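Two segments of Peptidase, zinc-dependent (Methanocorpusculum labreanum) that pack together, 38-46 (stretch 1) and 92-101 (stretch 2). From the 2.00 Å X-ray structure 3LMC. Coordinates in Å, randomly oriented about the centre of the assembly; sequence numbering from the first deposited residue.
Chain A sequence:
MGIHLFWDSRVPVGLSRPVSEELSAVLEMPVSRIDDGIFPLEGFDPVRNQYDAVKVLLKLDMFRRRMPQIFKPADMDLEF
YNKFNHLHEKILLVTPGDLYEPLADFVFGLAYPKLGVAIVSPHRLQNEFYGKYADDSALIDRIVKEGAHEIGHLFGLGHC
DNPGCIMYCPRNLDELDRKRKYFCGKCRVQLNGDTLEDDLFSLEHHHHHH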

ATOM      1  N   ILE A  38       3.076   5.211 -14.370  1.00 19.41           N
ATOM      2  CA  ILE A  38       1.751   5.247 -13.763  1.00 23.50           C
ATOM      3  C   ILE A  38       1.098   3.863 -13.802  1.00 26.49           C
ATOM      4  O   ILE A  38       1.475   3.013 -14.612  1.00 28.34           O
ATOM      5  CB  ILE A  38       0.822   6.268 -14.456  1.00 22.23           C
ATOM      6  CG1 ILE A  38       0.533   5.840 -15.896  1.00 20.56           C
ATOM      7  CG2 ILE A  38       1.415   7.678 -14.375  1.00 19.53           C
ATOM      8  CD1 ILE A  38      -0.859   6.226 -16.375  1.00 23.74           C
ATOM      9  N   PHE A  39       0.134   3.627 -12.914  1.00 17.72           N
ATOM     10  CA  PHE A  39      -0.663   2.407 -12.994  1.00 20.99           C
ATOM     11  C   PHE A  39      -2.113   2.787 -13.272  1.00 19.48           C
ATOM     12  O   PHE A  39      -2.864   3.098 -12.352  1.00 17.99           O
ATOM     13  CB  PHE A  39      -0.558   1.577 -11.704  1.00 23.88           C
ATOM     14  CG  PHE A  39      -1.095   0.166 -11.837  1.00 20.67           C
ATOM     15  CD1 PHE A  39      -2.391  -0.142 -11.461  1.00 20.30           C
ATOM     16  CD2 PHE A  39      -0.304  -0.842 -12.348  1.00 22.86           C
ATOM     17  CE1 PHE A  39      -2.883  -1.449 -11.593  1.00 19.34           C
ATOM     18  CE2 PHE A  39      -0.785  -2.130 -12.489  1.00 20.50           C
ATOM     19  CZ  PHE A  39      -2.075  -2.432 -12.112  1.00 15.69           C
ATOM     20  N   PRO A  40      -2.509   2.779 -14.553  1.00 24.81           N
ATOM     21  CA  PRO A  40      -3.863   3.247 -14.850  1.00 23.02           C
ATOM     22  C   PRO A  40      -4.854   2.381 -14.101  1.00 23.50           C
ATOM     23  O   PRO A  40      -4.745   1.156 -14.123  1.00 23.19           O
ATOM     24  CB  PRO A  40      -3.976   3.054 -16.366  1.00 24.77           C
ATOM     25  CG  PRO A  40      -2.542   3.100 -16.851  1.00 26.50           C
ATOM     26  CD  PRO A  40      -1.775   2.396 -15.771  1.00 26.35           C
ATOM     27  N   LEU A  41      -5.791   3.019 -13.413  1.00 15.97           N
ATOM     28  CA  LEU A  41      -6.715   2.316 -12.549  1.00 19.96           C
ATOM     29  C   LEU A  41      -7.868   1.657 -13.327  1.00 26.34           C
ATOM     30  O   LEU A  41      -8.071   1.912 -14.506  1.00 31.26           O
ATOM     31  CB  LEU A  41      -7.221   3.287 -11.468  1.00 22.32           C
ATOM     32  CG  LEU A  41      -6.089   3.785 -10.549  1.00 18.97           C
ATOM     33  CD1 LEU A  41      -6.569   4.837  -9.542  1.00 25.01           C
ATOM     34  CD2 LEU A  41      -5.460   2.591  -9.829  1.00 12.63           C
ATOM     35  N   GLU A  42      -8.611   0.789 -12.661  1.00 30.20           N
ATOM     36  CA  GLU A  42      -9.731   0.131 -13.294  1.00 30.45           C
ATOM     37  C   GLU A  42     -10.921   0.236 -12.353  1.00 28.29           C
ATOM     38  O   GLU A  42     -10.764   0.596 -11.192  1.00 27.57           O
ATOM     39  CB  GLU A  42      -9.386  -1.335 -13.571  1.00 38.78           C
ATOM     40  CG  GLU A  42     -10.210  -1.956 -14.677  1.00 46.94           C
ATOM     41  CD  GLU A  42      -9.967  -3.434 -14.803  1.00 53.66           C
ATOM     42  OE1 GLU A  42      -8.806  -3.856 -14.621  1.00 58.86           O
ATOM     43  OE2 GLU A  42     -10.932  -4.177 -15.077  1.00 56.75           O
ATOM     44  N   GLY A  43     -12.112  -0.061 -12.854  1.00 26.38           N
ATOM     45  CA  GLY A  43     -13.275  -0.124 -11.996  1.00 24.65           C
ATOM     46  C   GLY A  43     -13.718   1.235 -11.511  1.00 26.36           C
ATOM     47  O   GLY A  43     -14.134   1.389 -10.366  1.00 26.87           O
ATOM     48  N   PHE A  44     -13.631   2.232 -12.380  1.00 27.02           N
ATOM     49  CA  PHE A  44     -14.085   3.567 -12.020  1.00 33.81           C
ATOM     50  C   PHE A  44     -15.610   3.577 -11.910  1.00 41.52           C
ATOM     51  O   PHE A  44     -16.302   2.890 -12.664  1.00 43.24           O
ATOM     52  CB  PHE A  44     -13.609   4.579 -13.058  1.00 37.62           C
ATOM     53  CG  PHE A  44     -14.134   5.966 -12.843  1.00 38.29           C
ATOM     54  CD1 PHE A  44     -13.542   6.811 -11.920  1.00 34.81           C
ATOM     55  CD2 PHE A  44     -15.209   6.434 -13.583  1.00 41.38           C
ATOM     56  CE1 PHE A  44     -14.018   8.090 -11.729  1.00 40.71           C
ATOM     57  CE2 PHE A  44     -15.688   7.719 -13.398  1.00 41.10           C
ATOM     58  CZ  PHE A  44     -15.092   8.546 -12.473  1.00 41.41           C
ATOM     59  N   ASP A  45     -16.124   4.344 -10.956  1.00 44.84           N
ATOM     60  CA  ASP A  45     -17.559   4.476 -10.766  1.00 47.65           C
ATOM     61  C   ASP A  45     -17.924   5.955 -10.919  1.00 47.24           C
ATOM     62  O   ASP A  45     -17.564   6.776 -10.082  1.00 47.66           O
ATOM     63  CB  ASP A  45     -17.969   3.934  -9.389  1.00 47.02           C
ATOM     64  CG  ASP A  45     -19.484   3.819  -9.223  1.00 50.37           C
ATOM     65  OD1 ASP A  45     -19.938   2.980  -8.423  1.00 54.46           O
ATOM     66  OD2 ASP A  45     -20.226   4.562  -9.891  1.00 50.21           O
ATOM     67  N   PRO A  46     -18.634   6.299 -12.005  1.00 48.63           N
ATOM     68  CA  PRO A  46     -18.919   7.705 -12.342  1.00 51.58           C
ATOM     69  C   PRO A  46     -19.824   8.430 -11.331  1.00 53.04           C
ATOM     70  O   PRO A  46     -19.589   9.606 -11.038  1.00 53.18           O
ATOM     71  CB  PRO A  46     -19.601   7.609 -13.710  1.00 49.32           C
ATOM     72  CG  PRO A  46     -20.169   6.220 -13.757  1.00 47.78           C
ATOM     73  CD  PRO A  46     -19.229   5.357 -12.971  1.00 45.96           C
TER
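Stretch 2 92-101: LLVTPGDLYE

Two segments far apart in sequence can be held together with little or no direct backbone pairing when side chains and a bridging water fill the space between them. The segments 38-46 and 92-101 of this zinc-dependent peptidase illustrate the principle: no clear hydrogen bond runs directly between them, and the 304 Å² of surface buried in the contact comes mostly from a handful of side chains.

Stretch 2 enters as a strand, residues 92-94, passes through a loop whose extended course is broken at Pro-96, and becomes strand again at Leu-99. Stretch 1 is largely loop, with a short strand at Phe-44 and Asp-45, yet most of its residues are also extended; Gly-43, at phi 71° and psi 38°, and the last residue, Pro-46, are the exceptions; a positive phi like that of Gly-43 favours glycine. The two chains run in the same general direction. Phe-39 lies nearest Thr-95, CA to CA 7.4 Å; Leu-41 nearest Gly-97, CA to CA 7.6 Å; and Asp-45 nearest Tyr-100, CA to CA 9.4 Å. The spacing leaves room for side chains between the backbones.

In stretch 1 the extended backbone sets the alternation from Phe-39 to Leu-41. Phe-39, Leu-41 and Asp-45 direct their CA-to-CB bonds toward stretch 2, whereas Pro-40 and Phe-44 direct theirs away. Phe-39 adopts the t rotamer, and its ring atom CD1 comes to 3.7 Å from CD1 of Leu-93. That leucine also points toward stretch 1; its chi1 is t, but its chi2 of -140° lies between the usual wells. The same Leu-93 CD1 is 4.3 Å from Leu-41 CD2, so one methyl group touches two successive inward-facing residues of stretch 1.

Leu-41 is the residue most covered by the partner stretch. It has the familiar m,t conformation. CD2 is the methyl nearer Leu-93 and CD1 the one that reaches Gly-97 CA, at 3.7 Å; both lie near Thr-95 OG1, Leu-41 CD1 at 3.1 Å and Leu-41 CD2 at 3.5 Å. The absence of a side chain at Gly-97 matters here, because a CB in the ideal position would stand only 2.4 Å from Leu-41 CD1, a clash.

Thr-95 shows how a buried hydroxyl can be accommodated beside apolar groups. With chi1 at 175°, its OG1 accepts a hydrogen bond from the backbone N of Gly-97 at 3.2 Å, an almost straight interaction that braces the loop. The same OG1 donates to a water at 2.7 Å from the water oxygen, and that water donates in turn to Phe-39 O, 2.8 Å from its own oxygen. A single water thus joins the stretches where their backbones stand too far apart to pair.

At the far end, Tyr-100 takes the p rotamer, chi1 80°, and its ring reaches the part of stretch 1 around Gly-43 and Asp-45. Its CE1 is 4.5 Å from Gly-43 O, and its OH is 3.4 Å from OD1 of Asp-45, whose chi1 is t.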

ATOM      1  N   LEU A  92       2.923  -3.175  -2.999  1.00 18.08           N
ATOM      2  CA  LEU A  92       2.082  -2.084  -2.514  1.00 15.37           C
ATOM      3  C   LEU A  92       2.037  -1.001  -3.592  1.00 16.85           C
ATOM      4  O   LEU A  92       3.060  -0.382  -3.909  1.00 17.98           O
ATOM      5  CB  LEU A  92       2.643  -1.494  -1.213  1.00 10.18           C
ATOM      6  CG  LEU A  92       1.961  -0.206  -0.703  1.00 13.36           C
ATOM      7  CD1 LEU A  92       0.470  -0.424  -0.490  1.00  7.04           C
ATOM      8  CD2 LEU A  92       2.610   0.362   0.581  1.00 12.93           C
ATOM      9  N   LEU A  93       0.850  -0.772  -4.150  1.00 17.73           N
ATOM     10  CA  LEU A  93       0.636   0.288  -5.138  1.00 15.86           C
ATOM     11  C   LEU A  93       0.255   1.593  -4.410  1.00 16.69           C
ATOM     12  O   LEU A  93      -0.640   1.609  -3.561  1.00 19.18           O
ATOM     13  CB  LEU A  93      -0.491  -0.121  -6.092  1.00 18.47           C
ATOM     14  CG  LEU A  93      -0.650   0.443  -7.511  1.00 24.12           C
ATOM     15  CD1 LEU A  93      -2.121   0.717  -7.835  1.00 23.47           C
ATOM     16  CD2 LEU A  93       0.203   1.655  -7.769  1.00 10.34           C
ATOM     17  N   VAL A  94       0.950   2.676  -4.734  1.00 11.76           N
ATOM     18  CA  VAL A  94       0.607   4.005  -4.208  1.00 12.22           C
ATOM     19  C   VAL A  94      -0.008   4.766  -5.365  1.00 14.46           C
ATOM     20  O   VAL A  94       0.680   5.069  -6.338  1.00 21.53           O
ATOM     21  CB  VAL A  94       1.851   4.742  -3.709  1.00  7.10           C
ATOM     22  CG1 VAL A  94       1.509   6.175  -3.307  1.00 12.47           C
ATOM     23  CG2 VAL A  94       2.464   3.992  -2.537  1.00 14.27           C
ATOM     24  N   THR A  95      -1.307   5.047  -5.278  1.00 15.72           N
ATOM     25  CA  THR A  95      -2.064   5.566  -6.415  1.00 12.86           C
ATOM     26  C   THR A  95      -2.732   6.903  -6.090  1.00 11.92           C
ATOM     27  O   THR A  95      -3.139   7.134  -4.951  1.00 18.84           O
ATOM     28  CB  THR A  95      -3.172   4.574  -6.822  1.00 15.02           C
ATOM     29  OG1 THR A  95      -3.978   5.146  -7.868  1.00 19.96           O
ATOM     30  CG2 THR A  95      -4.068   4.283  -5.627  1.00 14.25           C
ATOM     31  N   PRO A  96      -2.883   7.783  -7.088  1.00 11.53           N
ATOM     32  CA  PRO A  96      -3.552   9.060  -6.773  1.00 14.88           C
ATOM     33  C   PRO A  96      -5.077   8.955  -6.712  1.00 17.47           C
ATOM     34  O   PRO A  96      -5.726   9.916  -6.277  1.00 19.63           O
ATOM     35  CB  PRO A  96      -3.153   9.956  -7.951  1.00 18.34           C
ATOM     36  CG  PRO A  96      -3.002   8.960  -9.106  1.00 18.00           C
ATOM     37  CD  PRO A  96      -2.328   7.767  -8.456  1.00 11.79           C
ATOM     38  N   GLY A  97      -5.648   7.831  -7.149  1.00 17.36           N
ATOM     39  CA  GLY A  97      -7.096   7.727  -7.280  1.00 16.21           C
ATOM     40  C   GLY A  97      -7.798   7.606  -5.938  1.00 17.46           C
ATOM     41  O   GLY A  97      -7.252   7.014  -5.017  1.00 16.73           O
ATOM     42  N   ASP A  98      -8.993   8.184  -5.814  1.00 14.25           N
ATOM     43  CA  ASP A  98      -9.808   7.986  -4.612  1.00 18.58           C
ATOM     44  C   ASP A  98     -10.423   6.575  -4.647  1.00 24.32           C
ATOM     45  O   ASP A  98     -10.998   6.159  -5.662  1.00 20.45           O
ATOM     46  CB  ASP A  98     -10.917   9.036  -4.511  1.00 22.78           C
ATOM     47  CG  ASP A  98     -11.634   9.010  -3.160  1.00 27.11           C
ATOM     48  OD1 ASP A  98     -10.963   8.819  -2.112  1.00 23.81           O
ATOM     49  OD2 ASP A  98     -12.871   9.192  -3.150  1.00 25.70           O
ATOM     50  N   LEU A  99     -10.304   5.847  -3.540  1.00 24.62           N
ATOM     51  CA  LEU A  99     -10.661   4.424  -3.524  1.00 22.56           C
ATOM     52  C   LEU A  99     -11.903   4.150  -2.700  1.00 21.19           C
ATOM     53  O   LEU A  99     -12.113   4.766  -1.646  1.00 20.06           O
ATOM     54  CB  LEU A  99      -9.517   3.597  -2.947  1.00 15.83           C
ATOM     55  CG  LEU A  99      -8.192   3.680  -3.691  1.00 18.31           C
ATOM     56  CD1 LEU A  99      -7.167   2.808  -2.992  1.00 20.16           C
ATOM     57  CD2 LEU A  99      -8.394   3.239  -5.135  1.00 18.08           C
ATOM     58  N   TYR A 100     -12.715   3.214  -3.179  1.00 21.33           N
ATOM     59  CA  TYR A 100     -13.760   2.631  -2.343  1.00 27.65           C
ATOM     60  C   TYR A 100     -13.763   1.091  -2.406  1.00 27.17           C
ATOM     61  O   TYR A 100     -13.073   0.485  -3.223  1.00 23.38           O
ATOM     62  CB  TYR A 100     -15.126   3.198  -2.732  1.00 25.97           C
ATOM     63  CG  TYR A 100     -15.736   2.567  -3.960  1.00 27.01           C
ATOM     64  CD1 TYR A 100     -15.295   2.903  -5.235  1.00 27.41           C
ATOM     65  CD2 TYR A 100     -16.776   1.651  -3.846  1.00 29.87           C
ATOM     66  CE1 TYR A 100     -15.866   2.331  -6.365  1.00 25.94           C
ATOM     67  CE2 TYR A 100     -17.356   1.078  -4.971  1.00 32.01           C
ATOM     68  CZ  TYR A 100     -16.896   1.422  -6.224  1.00 32.25           C
ATOM     69  OH  TYR A 100     -17.468   0.848  -7.340  1.00 36.82           O
ATOM     70  N   GLU A 101     -14.506   0.461  -1.504  1.00 28.37           N
ATOM     71  CA  GLU A 101     -14.874  -0.943  -1.674  1.00 29.93           C
ATOM     72  C   GLU A 101     -16.369  -1.064  -1.407  1.00 30.50           C
ATOM     73  O   GLU A 101     -16.961  -0.181  -0.784  1.00 28.13           O
ATOM     74  CB  GLU A 101     -14.053  -1.871  -0.777  1.00 32.17           C
ATOM     75  CG  GLU A 101     -14.024  -1.485   0.694  1.00 35.00           C
ATOM     76  CD  GLU A 101     -15.033  -2.240   1.532  1.00 41.56           C
ATOM     77  OE1 GLU A 101     -14.913  -2.198   2.776  1.00 38.00           O
ATOM     78  OE2 GLU A 101     -15.944  -2.879   0.953  1.00 46.33           O
TER
HETATM   79  O   HOH W   1      -2.397   4.051  -9.758  1.00 14.24           O